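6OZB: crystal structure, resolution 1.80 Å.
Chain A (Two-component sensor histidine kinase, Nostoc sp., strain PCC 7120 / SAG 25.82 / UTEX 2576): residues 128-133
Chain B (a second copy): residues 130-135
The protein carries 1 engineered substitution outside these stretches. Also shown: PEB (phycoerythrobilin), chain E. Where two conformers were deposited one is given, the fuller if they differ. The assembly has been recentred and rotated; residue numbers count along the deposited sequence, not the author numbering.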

# COMPACT_ATOMS: atom_id res chain seq x y z
N GLU A 128 -0.32 5.32 13.76
CA GLU A 128 -0.47 4.68 12.46
C GLU A 128 0.34 3.40 12.30
O GLU A 128 1.18 3.05 13.13
N ASP A 129 0.07 2.72 11.19
CA ASP A 129 0.71 1.46 10.83
C ASP A 129 1.77 1.54 9.72
O ASP A 129 2.36 2.59 9.46
N ILE A 130 2.06 0.38 9.13
CA ILE A 130 3.07 0.24 8.09
C ILE A 130 2.46 0.46 6.71
O ILE A 130 1.52 -0.26 6.28
N CYS A 131 3.03 1.41 5.97
CA CYS A 131 2.50 1.81 4.67
C CYS A 131 3.48 1.36 3.60
O CYS A 131 4.68 1.66 3.68
N TYR A 132 2.99 0.58 2.64
CA TYR A 132 3.84 0.01 1.59
C TYR A 132 3.73 0.79 0.28
O TYR A 132 2.65 1.16 -0.16
N ARG A 133 4.88 0.97 -0.37
CA ARG A 133 5.00 1.65 -1.66
C ARG A 133 6.04 0.94 -2.51
O ARG A 133 6.78 0.10 -2.02
N ILE B 130 -8.31 1.31 3.19
CA ILE B 130 -7.76 -0.01 2.95
C ILE B 130 -6.25 0.12 2.80
O ILE B 130 -5.74 0.89 1.98
N CYS B 131 -5.53 -0.65 3.62
CA CYS B 131 -4.08 -0.60 3.69
C CYS B 131 -3.55 -1.92 3.12
O CYS B 131 -3.91 -2.98 3.63
N TYR B 132 -2.71 -1.86 2.08
CA TYR B 132 -2.20 -3.07 1.42
C TYR B 132 -0.77 -3.41 1.86
O TYR B 132 0.08 -2.52 1.98
N ARG B 133 -0.53 -4.71 2.07
CA ARG B 133 0.78 -5.22 2.46
C ARG B 133 1.01 -6.56 1.78
O ARG B 133 0.06 -7.15 1.28
N PRO B 134 2.25 -7.05 1.80
CA PRO B 134 2.48 -8.36 1.18
C PRO B 134 1.73 -9.45 1.93
O PRO B 134 1.73 -9.44 3.17
N VAL B 135 1.07 -10.35 1.19
CA VAL B 135 0.36 -11.48 1.77
C VAL B 135 1.27 -12.71 1.85
O VAL B 135 2.15 -12.91 1.01

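The two strands cross at 68° and bury 235 Å² between the stretches. No direct hydrogen bond joins them, so packing and one water make the contact.

Apolar packing centres on Y132(A). Its side chain points toward chain B with chi1 m and chi2 84°. The ring lies against P134(B), whose CD sits 3.5 Å from the ring centroid and 14° off the normal. This is a CH-pi contact over the face. Y132(A) CE1 also meets R133(B) CB at 3.5 Å. Y132(B), also m, starts sideways, and its end leads away. Its backbone still takes part, with Y132(B) O 3.6 Å from Y132(A) CD1.

C131(B) points toward chain A with chi1 t. This brings C131(B) SG to 3.5 Å from I130(A) O and 4.0 Å from D129(A) OD1. D129(A) is p and poorly ordered. C131(A), also t, points away.

Water 1 bridges the backbones. It accepts from Y132(A) N at 2.8 Å and donates to Y132(B) O at 2.6 Å.

R133(B) adopts p, t, t, with chi4 82°, and its end leads away from chain A. The guanidinium instead binds phycoerythrobilin: NH1 of R133(B) donates to PEB O1B at 3.0 Å, and NH2 of R133(B) to PEB O2B at 2.8 Å. R133(B) NH1 also makes a weak hydrogen bond to P134(B) O at 3.1 Å.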

# COMPACT_ATOMS: atom_id res chain seq x y z
CB GLU A 128 -0.12 5.66 11.34
CG GLU A 128 -1.14 6.78 11.14
CD GLU A 128 -2.52 6.24 10.77
OE1 GLU A 128 -3.53 6.76 11.30
OE2 GLU A 128 -2.59 5.32 9.92
CB ASP A 129 -0.41 0.49 10.44
CG ASP A 129 -1.41 1.10 9.47
OD1 ASP A 129 -1.00 1.90 8.60
OD2 ASP A 129 -2.62 0.78 9.57
CB ILE A 130 3.71 -1.13 8.19
CG1 ILE A 130 4.21 -1.36 9.63
CG2 ILE A 130 4.84 -1.27 7.17
CD1 ILE A 130 4.54 -2.81 9.97
CB CYS A 131 2.27 3.33 4.64
SG CYS A 131 1.54 3.97 3.12
CB TYR A 132 3.48 -1.47 1.35
CG TYR A 132 3.99 -2.40 2.45
CD1 TYR A 132 3.26 -2.59 3.61
CD2 TYR A 132 5.20 -3.06 2.31
CE1 TYR A 132 3.74 -3.41 4.62
CE2 TYR A 132 5.68 -3.90 3.32
CZ TYR A 132 4.94 -4.06 4.46
OH TYR A 132 5.44 -4.87 5.45
CB ARG A 133 5.41 3.11 -1.47
CG ARG A 133 6.78 3.24 -0.79
CD ARG A 133 7.29 4.67 -0.83
NE ARG A 133 8.52 4.84 -0.02
CZ ARG A 133 9.75 4.55 -0.45
NH1 ARG A 133 9.93 4.04 -1.66
NH2 ARG A 133 10.80 4.75 0.34
CB ILE B 130 -8.43 -0.65 1.73
CG1 ILE B 130 -9.95 -0.66 1.95
CG2 ILE B 130 -7.90 -2.05 1.47
CD1 ILE B 130 -10.77 -0.91 0.68
CB CYS B 131 -3.65 -0.41 5.16
SG CYS B 131 -1.87 -0.36 5.46
CB TYR B 132 -2.22 -2.93 -0.12
CG TYR B 132 -3.62 -3.08 -0.70
CD1 TYR B 132 -4.47 -2.00 -0.77
CD2 TYR B 132 -4.08 -4.31 -1.14
CE1 TYR B 132 -5.76 -2.13 -1.26
CE2 TYR B 132 -5.37 -4.45 -1.64
CZ TYR B 132 -6.20 -3.34 -1.70
OH TYR B 132 -7.49 -3.48 -2.19
CB ARG B 133 0.87 -5.40 3.99
CG ARG B 133 -0.15 -6.42 4.50
CD ARG B 133 0.11 -6.80 5.96
NE ARG B 133 -0.97 -7.64 6.50
CZ ARG B 133 -1.05 -8.96 6.33
NH1 ARG B 133 -0.15 -9.62 5.61
NH2 ARG B 133 -2.06 -9.64 6.90
CB PRO B 134 3.99 -8.54 1.28
CG PRO B 134 4.52 -7.10 1.38
CD PRO B 134 3.51 -6.39 2.19
CB VAL B 135 -0.94 -11.83 0.95
CG1 VAL B 135 -0.58 -12.40 -0.39
CG2 VAL B 135 -1.85 -12.79 1.74
CHC PEB E . -9.04 -19.48 4.61
NC PEB E . -6.96 -18.15 5.22
C1C PEB E . -6.61 -16.90 5.66
C2C PEB E . -7.73 -16.12 5.80
C3C PEB E . -8.81 -16.89 5.44
C4C PEB E . -8.33 -18.16 5.07
CMC PEB E . -10.22 -16.36 5.48
CAC PEB E . -7.66 -14.62 6.28
CBC PEB E . -7.18 -13.75 5.14
CGC PEB E . -8.28 -13.53 4.15
O1C PEB E . -8.15 -13.86 2.95
O2C PEB E . -9.36 -13.03 4.54
ND PEB E . -10.44 -18.49 2.98
C1D PEB E . -10.43 -19.30 4.27
C2D PEB E . -11.00 -20.58 3.89
C3D PEB E . -11.50 -20.55 2.60
C4D PEB E . -11.13 -19.32 1.96
CMD PEB E . -11.29 -21.66 4.97
CAD PEB E . -12.05 -21.76 1.84
CBD PEB E . -13.18 -21.61 1.07
OD PEB E . -11.34 -18.98 0.82
NA PEB E . -3.26 -21.52 5.03
C1A PEB E . -3.28 -22.90 4.68
C2A PEB E . -2.07 -23.58 5.22
C3A PEB E . -1.22 -22.52 5.91
C4A PEB E . -2.05 -21.23 5.78
CMA PEB E . -2.50 -24.73 6.17
CBA PEB E . 1.07 -23.55 5.52
OA PEB E . -4.20 -23.44 4.08
CHA PEB E . -1.55 -20.01 6.11
CAA PEB E . 0.20 -22.28 5.37
NB PEB E . -3.83 -18.56 5.87
C1B PEB E . -2.38 -18.73 6.12
C2B PEB E . -1.73 -17.47 6.43
C3B PEB E . -2.76 -16.47 6.36
C4B PEB E . -4.07 -17.11 6.02
CHB PEB E . -5.22 -16.35 5.93
CMB PEB E . -0.25 -17.29 6.72
CAB PEB E . -2.59 -14.97 6.59
CBB PEB E . -2.27 -14.38 5.22
CGB PEB E . -1.86 -12.93 5.40
O1B PEB E . -0.73 -12.52 5.02
O2B PEB E . -2.69 -12.16 5.94
O HOH W 1 0.31 -0.08 2.79